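Branched-chain phosphotransacylase (Enterococcus faecalis, PDB 1YCO) probably transfers branched-chain acyl groups between coenzyme A and phosphate. Local coordinates at residues I2-A7 with A70-K75; E60-V65 with S90-K95. One frame throughout, in Å; residues are numbered along the deposited sequence.

Contact 1. Residues I2-A7 with A70-K75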
loop_
_atom_site.group_PDB
_atom_site.type_symbol
_atom_site.label_atom_id
_atom_site.label_comp_id
_atom_site.label_asym_id
_atom_site.label_seq_id
_atom_site.Cartn_x
_atom_site.Cartn_y
_atom_site.Cartn_z
ATOM N N ILE A 2 15.620 -10.946 30.256
ATOM C CA ILE A 2 14.633 -11.350 29.265
ATOM C C ILE A 2 14.947 -12.699 28.637
ATOM O O ILE A 2 15.990 -12.875 28.013
ATOM C CB ILE A 2 14.520 -10.284 28.145
ATOM C CG1 ILE A 2 13.892 -9.015 28.718
ATOM C CG2 ILE A 2 13.723 -10.837 26.960
ATOM C CD1 ILE A 2 13.733 -7.895 27.725
ATOM N N THR A 3 14.032 -13.645 28.810
ATOM C CA THR A 3 14.187 -14.972 28.240
ATOM C C THR A 3 13.275 -15.066 27.012
ATOM O O THR A 3 12.133 -14.608 27.047
ATOM C CB THR A 3 13.784 -16.076 29.264
ATOM O OG1 THR A 3 14.632 -15.995 30.413
ATOM C CG2 THR A 3 13.910 -17.464 28.652
ATOM N N VAL A 4 13.785 -15.643 25.928
ATOM C CA VAL A 4 13.004 -15.799 24.708
ATOM C C VAL A 4 12.792 -17.281 24.356
ATOM O O VAL A 4 13.733 -18.088 24.327
ATOM C CB VAL A 4 13.678 -15.095 23.493
ATOM C CG1 VAL A 4 12.770 -15.179 22.279
ATOM C CG2 VAL A 4 13.976 -13.634 23.812
ATOM N N SER A 5 11.541 -17.628 24.083
ATOM C CA SER A 5 11.167 -18.987 23.725
ATOM C C SER A 5 11.021 -19.080 22.203
ATOM O O SER A 5 10.294 -18.303 21.594
ATOM C CB SER A 5 9.851 -19.333 24.430
ATOM O OG SER A 5 9.340 -20.593 24.050
ATOM N N ILE A 6 11.707 -20.035 21.586
ATOM C CA ILE A 6 11.646 -20.170 20.132
ATOM C C ILE A 6 11.086 -21.509 19.671
ATOM O O ILE A 6 11.647 -22.569 19.965
ATOM C CB ILE A 6 13.042 -19.986 19.510
ATOM C CG1 ILE A 6 13.662 -18.682 20.032
ATOM C CG2 ILE A 6 12.942 -19.993 17.980
ATOM C CD1 ILE A 6 14.967 -18.302 19.396
ATOM N N ALA A 7 9.983 -21.453 18.930
ATOM C CA ALA A 7 9.341 -22.655 18.412
ATOM C C ALA A 7 9.962 -23.040 17.071
ATOM O O ALA A 7 9.705 -22.402 16.046
ATOM C CB ALA A 7 7.837 -22.426 18.258
ATOM N N ALA A 70 8.954 -17.050 30.244
ATOM C CA ALA A 70 9.495 -16.394 29.058
ATOM C C ALA A 70 8.693 -15.113 28.876
ATOM O O ALA A 70 7.509 -15.069 29.215
ATOM C CB ALA A 70 9.365 -17.302 27.834
ATOM N N GLN A 71 9.349 -14.077 28.357
ATOM C CA GLN A 71 8.734 -12.764 28.147
ATOM C C GLN A 71 8.428 -12.476 26.680
ATOM O O GLN A 71 7.738 -11.507 26.357
ATOM C CB GLN A 71 9.654 -11.654 28.673
ATOM C CG GLN A 71 9.878 -11.654 30.168
ATOM C CD GLN A 71 10.542 -12.929 30.677
ATOM O OE1 GLN A 71 11.681 -13.254 30.316
ATOM N NE2 GLN A 71 9.819 -13.667 31.511
ATOM N N ILE A 72 8.970 -13.294 25.788
ATOM C CA ILE A 72 8.730 -13.109 24.366
ATOM C C ILE A 72 8.662 -14.455 23.656
ATOM O O ILE A 72 9.456 -15.354 23.930
ATOM C CB ILE A 72 9.846 -12.271 23.701
ATOM C CG1 ILE A 72 9.883 -10.863 24.305
ATOM C CG2 ILE A 72 9.603 -12.181 22.201
ATOM C CD1 ILE A 72 11.116 -10.062 23.901
ATOM N N LEU A 73 7.703 -14.591 22.755
ATOM C CA LEU A 73 7.548 -15.810 21.989
ATOM C C LEU A 73 7.996 -15.510 20.559
ATOM O O LEU A 73 7.659 -14.460 20.007
ATOM C CB LEU A 73 6.085 -16.255 21.997
ATOM C CG LEU A 73 5.789 -17.568 21.271
ATOM C CD1 LEU A 73 6.544 -18.703 21.957
ATOM C CD2 LEU A 73 4.302 -17.835 21.286
ATOM N N LEU A 74 8.758 -16.427 19.970
ATOM C CA LEU A 74 9.255 -16.243 18.618
ATOM C C LEU A 74 9.091 -17.508 17.779
ATOM O O LEU A 74 9.542 -18.587 18.162
ATOM C CB LEU A 74 10.726 -15.821 18.666
ATOM C CG LEU A 74 11.425 -15.419 17.365
ATOM C CD1 LEU A 74 12.546 -14.431 17.675
ATOM C CD2 LEU A 74 11.980 -16.661 16.662
ATOM N N LYS A 75 8.443 -17.359 16.630
ATOM C CA LYS A 75 8.193 -18.476 15.734
ATOM C C LYS A 75 9.339 -18.764 14.771
ATOM O O LYS A 75 9.541 -18.034 13.795
ATOM C CB LYS A 75 6.922 -18.223 14.921
ATOM C CG LYS A 75 6.528 -19.392 14.033
ATOM C CD LYS A 75 5.391 -19.033 13.106
ATOM C CE LYS A 75 5.901 -18.516 11.779
ATOM N NZ LYS A 75 6.621 -19.576 11.013
#
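Thr-3 is gripped twice by Gln-71. Its amide N donates to the side-chain OE1 of Gln-71 at 2.8 Å, an almost straight bond (174°) that meets the oxygen nearly along the C=O axis, while its carbonyl O accepts from the Gln-71 backbone N at 3.1 Å. The bend at chi2 (61°) turns Gln-71 CD back toward strand 2-7 and lets OE1 reach Thr-3 N; a long side chain with a carbonyl at its tip can thus take a place in the ladder that a backbone oxygen would otherwise fill. Farther along, regular parallel pairing takes over: Ser-5 N donates to Ile-72 O, Leu-74 N to Ser-5 O at 2.9 Å, and Ala-7 N to Leu-74 O. The same Leu-74 oxygen also receives a CA-H...O contact from Ile-6 CA at 3.3 Å.

One face of the sheet carries Val-4, Ile-6, Ile-72 and Leu-74, branched residues suited to a buried strand. With CG anti to the backbone N (chi1 -173°), the Leu-74 side chain runs alongside that of Ile-6 and points the same way, CD2 touching Ile-6 CG2 at 3.7 Å. Val-4 CG1 rests on Leu-74 CB at 4.2 Å, and Ile-2 CG2 reaches Ile-72 CD1. On the side of Ser-5, its CB packs on Ala-70 CB at 4.0 Å, just before strand 72-75; Leu-73 CD1 approaches Ser-5 OG, which bonds to a helical carbonyl, that of Ala-61.

Strand 2-7 is the middle strand of a five-stranded parallel sheet and 72-75 its neighbour, with 250-252 beyond. Strand 29-35 pairs with the other edge of 2-7, helix 259-274 covers Ile-2 and Ile-72, and helices 54-66 and 80-87 pack on the face of Ser-5, Ala-7 and Leu-73.

Contact 2. Residues E60-V65 with S90-K95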
loop_
_atom_site.group_PDB
_atom_site.type_symbol
_atom_site.label_atom_id
_atom_site.label_comp_id
_atom_site.label_asym_id
_atom_site.label_seq_id
_atom_site.Cartn_x
_atom_site.Cartn_y
_atom_site.Cartn_z
ATOM N N GLU A 60 5.284 -26.837 23.820
ATOM C CA GLU A 60 6.333 -26.580 24.790
ATOM C C GLU A 60 6.853 -25.136 24.764
ATOM O O GLU A 60 7.215 -24.581 25.808
ATOM C CB GLU A 60 7.460 -27.585 24.589
ATOM C CG GLU A 60 7.024 -28.997 24.953
ATOM C CD GLU A 60 8.183 -29.960 25.103
ATOM O OE1 GLU A 60 8.767 -30.355 24.071
ATOM O OE2 GLU A 60 8.516 -30.312 26.261
ATOM N N ALA A 61 6.872 -24.533 23.577
ATOM C CA ALA A 61 7.312 -23.147 23.412
ATOM C C ALA A 61 6.309 -22.196 24.065
ATOM O O ALA A 61 6.679 -21.298 24.829
ATOM C CB ALA A 61 7.443 -22.812 21.927
ATOM N N VAL A 62 5.033 -22.415 23.751
ATOM C CA VAL A 62 3.932 -21.605 24.267
ATOM C C VAL A 62 3.779 -21.786 25.772
ATOM O O VAL A 62 3.353 -20.871 26.474
ATOM C CB VAL A 62 2.592 -21.990 23.593
ATOM C CG1 VAL A 62 1.451 -21.171 24.180
ATOM C CG2 VAL A 62 2.683 -21.780 22.096
ATOM N N SER A 63 4.122 -22.971 26.263
ATOM C CA SER A 63 4.015 -23.260 27.688
ATOM C C SER A 63 4.961 -22.382 28.498
ATOM O O SER A 63 4.584 -21.816 29.528
ATOM C CB SER A 63 4.344 -24.727 27.954
ATOM O OG SER A 63 5.221 -24.842 29.070
ATOM N N LEU A 64 6.201 -22.295 28.028
ATOM C CA LEU A 64 7.236 -21.501 28.682
ATOM C C LEU A 64 6.824 -20.026 28.810
ATOM O O LEU A 64 7.283 -19.317 29.709
ATOM C CB LEU A 64 8.538 -21.609 27.891
ATOM C CG LEU A 64 9.831 -21.314 28.654
ATOM C CD1 LEU A 64 10.027 -22.396 29.708
ATOM C CD2 LEU A 64 11.007 -21.309 27.676
ATOM N N VAL A 65 5.957 -19.577 27.904
ATOM C CA VAL A 65 5.461 -18.205 27.911
ATOM C C VAL A 65 4.207 -18.098 28.777
ATOM O O VAL A 65 3.968 -17.058 29.401
ATOM C CB VAL A 65 5.137 -17.701 26.461
ATOM C CG1 VAL A 65 4.237 -16.481 26.511
ATOM C CG2 VAL A 65 6.433 -17.347 25.722
ATOM N N SER A 90 -7.234 -22.477 25.887
ATOM C CA SER A 90 -7.617 -22.051 27.235
ATOM C C SER A 90 -6.636 -22.463 28.339
ATOM O O SER A 90 -6.448 -21.725 29.306
ATOM C CB SER A 90 -9.008 -22.596 27.580
ATOM O OG SER A 90 -9.974 -22.186 26.628
ATOM N N GLU A 91 -6.023 -23.637 28.195
ATOM C CA GLU A 91 -5.076 -24.143 29.191
ATOM C C GLU A 91 -3.939 -23.159 29.472
ATOM O O GLU A 91 -3.431 -23.091 30.589
ATOM C CB GLU A 91 -4.488 -25.501 28.738
ATOM C CG GLU A 91 -3.587 -25.432 27.491
ATOM C CD GLU A 91 -3.025 -26.792 27.037
ATOM O OE1 GLU A 91 -3.788 -27.614 26.475
ATOM O OE2 GLU A 91 -1.811 -27.034 27.236
ATOM N N HIS A 92 -3.561 -22.383 28.459
ATOM C CA HIS A 92 -2.465 -21.421 28.582
ATOM C C HIS A 92 -2.873 -20.037 29.072
ATOM O O HIS A 92 -2.127 -19.396 29.807
ATOM C CB HIS A 92 -1.750 -21.287 27.243
ATOM C CG HIS A 92 -1.118 -22.558 26.770
ATOM N ND1 HIS A 92 -0.218 -23.269 27.534
ATOM C CD2 HIS A 92 -1.230 -23.226 25.598
ATOM C CE1 HIS A 92 0.201 -24.320 26.852
ATOM N NE2 HIS A 92 -0.398 -24.317 25.673
ATOM N N GLN A 93 -4.046 -19.574 28.651
ATOM C CA GLN A 93 -4.556 -18.264 29.058
ATOM C C GLN A 93 -3.646 -17.079 28.696
ATOM O O GLN A 93 -3.566 -16.110 29.448
ATOM C CB GLN A 93 -4.799 -18.261 30.564
ATOM C CG GLN A 93 -5.422 -19.534 31.097
ATOM C CD GLN A 93 -5.767 -19.447 32.568
ATOM O OE1 GLN A 93 -6.825 -18.936 32.940
ATOM N NE2 GLN A 93 -4.866 -19.928 33.417
ATOM N N LEU A 94 -2.978 -17.146 27.546
ATOM C CA LEU A 94 -2.085 -16.063 27.134
ATOM C C LEU A 94 -2.800 -14.782 26.714
ATOM O O LEU A 94 -2.433 -13.675 27.133
ATOM C CB LEU A 94 -1.170 -16.519 25.998
ATOM C CG LEU A 94 0.004 -17.403 26.412
ATOM C CD1 LEU A 94 0.826 -17.731 25.176
ATOM C CD2 LEU A 94 0.854 -16.687 27.450
ATOM N N LYS A 95 -3.810 -14.940 25.869
ATOM C CA LYS A 95 -4.595 -13.816 25.378
ATOM C C LYS A 95 -5.145 -13.057 26.585
ATOM O O LYS A 95 -5.652 -13.666 27.527
ATOM C CB LYS A 95 -5.728 -14.346 24.493
ATOM C CG LYS A 95 -6.498 -13.310 23.705
ATOM C CD LYS A 95 -7.412 -14.015 22.685
ATOM C CE LYS A 95 -8.288 -13.034 21.921
ATOM N NZ LYS A 95 -9.199 -12.297 22.822
#
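Val-62 places one methyl, CG1, against both His-92 and Leu-94. Toward the histidine this is a CH-pi contact: CG1 sits over one face of the ring, 3.9 Å from the ring centroid and 19° off its normal, displaced toward the rim so that CD2 is the nearest ring atom at 3.7 Å. The two side chains cross at about a right angle. Val-62 CG1 is anti to the backbone N (chi1 178°), the position from which it meets the ring. The opposite face is covered by CG of Glu-91, so the imidazole lies between two aliphatic groups, while its NE2 makes a weak hydrogen bond to Glu-86. Ser-63 turns its CB away from the loop, and His-92 CE1 comes up to its backbone, 4.0 Å from CA.

Helix 54-66 is the helix of a beta-alpha-beta crossover between the parallel strands 47-50 and 72-75, and the contact joins it to the loop between helix 80-87 and strand 101-107.

Purely apolar packing makes up the rest. Leu-94 straddles one turn of the helix with its two methyls: CD1 meets Val-62 CG1 at 3.6 Å, and CD2 meets Val-65 CG1 at 3.5 Å, the valines being three residues apart and so on the same flank. Beta-branched valines give this flank a compact surface, and the forked leucine spans it. Met-87 of helix 80-87 touches both Val-62 and Leu-94.

How the contacts relate
Both contacts are buried, but contact 1 lies within the sheet, whereas contact 2 is one layer farther out, where helix 54-66 meets a loop that also carries exposed residues. Their chemistry follows: the strands of contact 1 are joined chiefly by backbone hydrogen bonds flanked by apolar side chains, while contact 2 relies mainly on methyl groups and a histidine ring, with no polar bond between its segments. The layers touch directly. Ala-61 and Ala-7 meet through their CB atoms at 3.7 Å, a close approach of helix and strand that small residues permit, and Ala-70 CB packs on Val-65 CG2. Along the chain, the first segment of contact 2 leads into the second of contact 1.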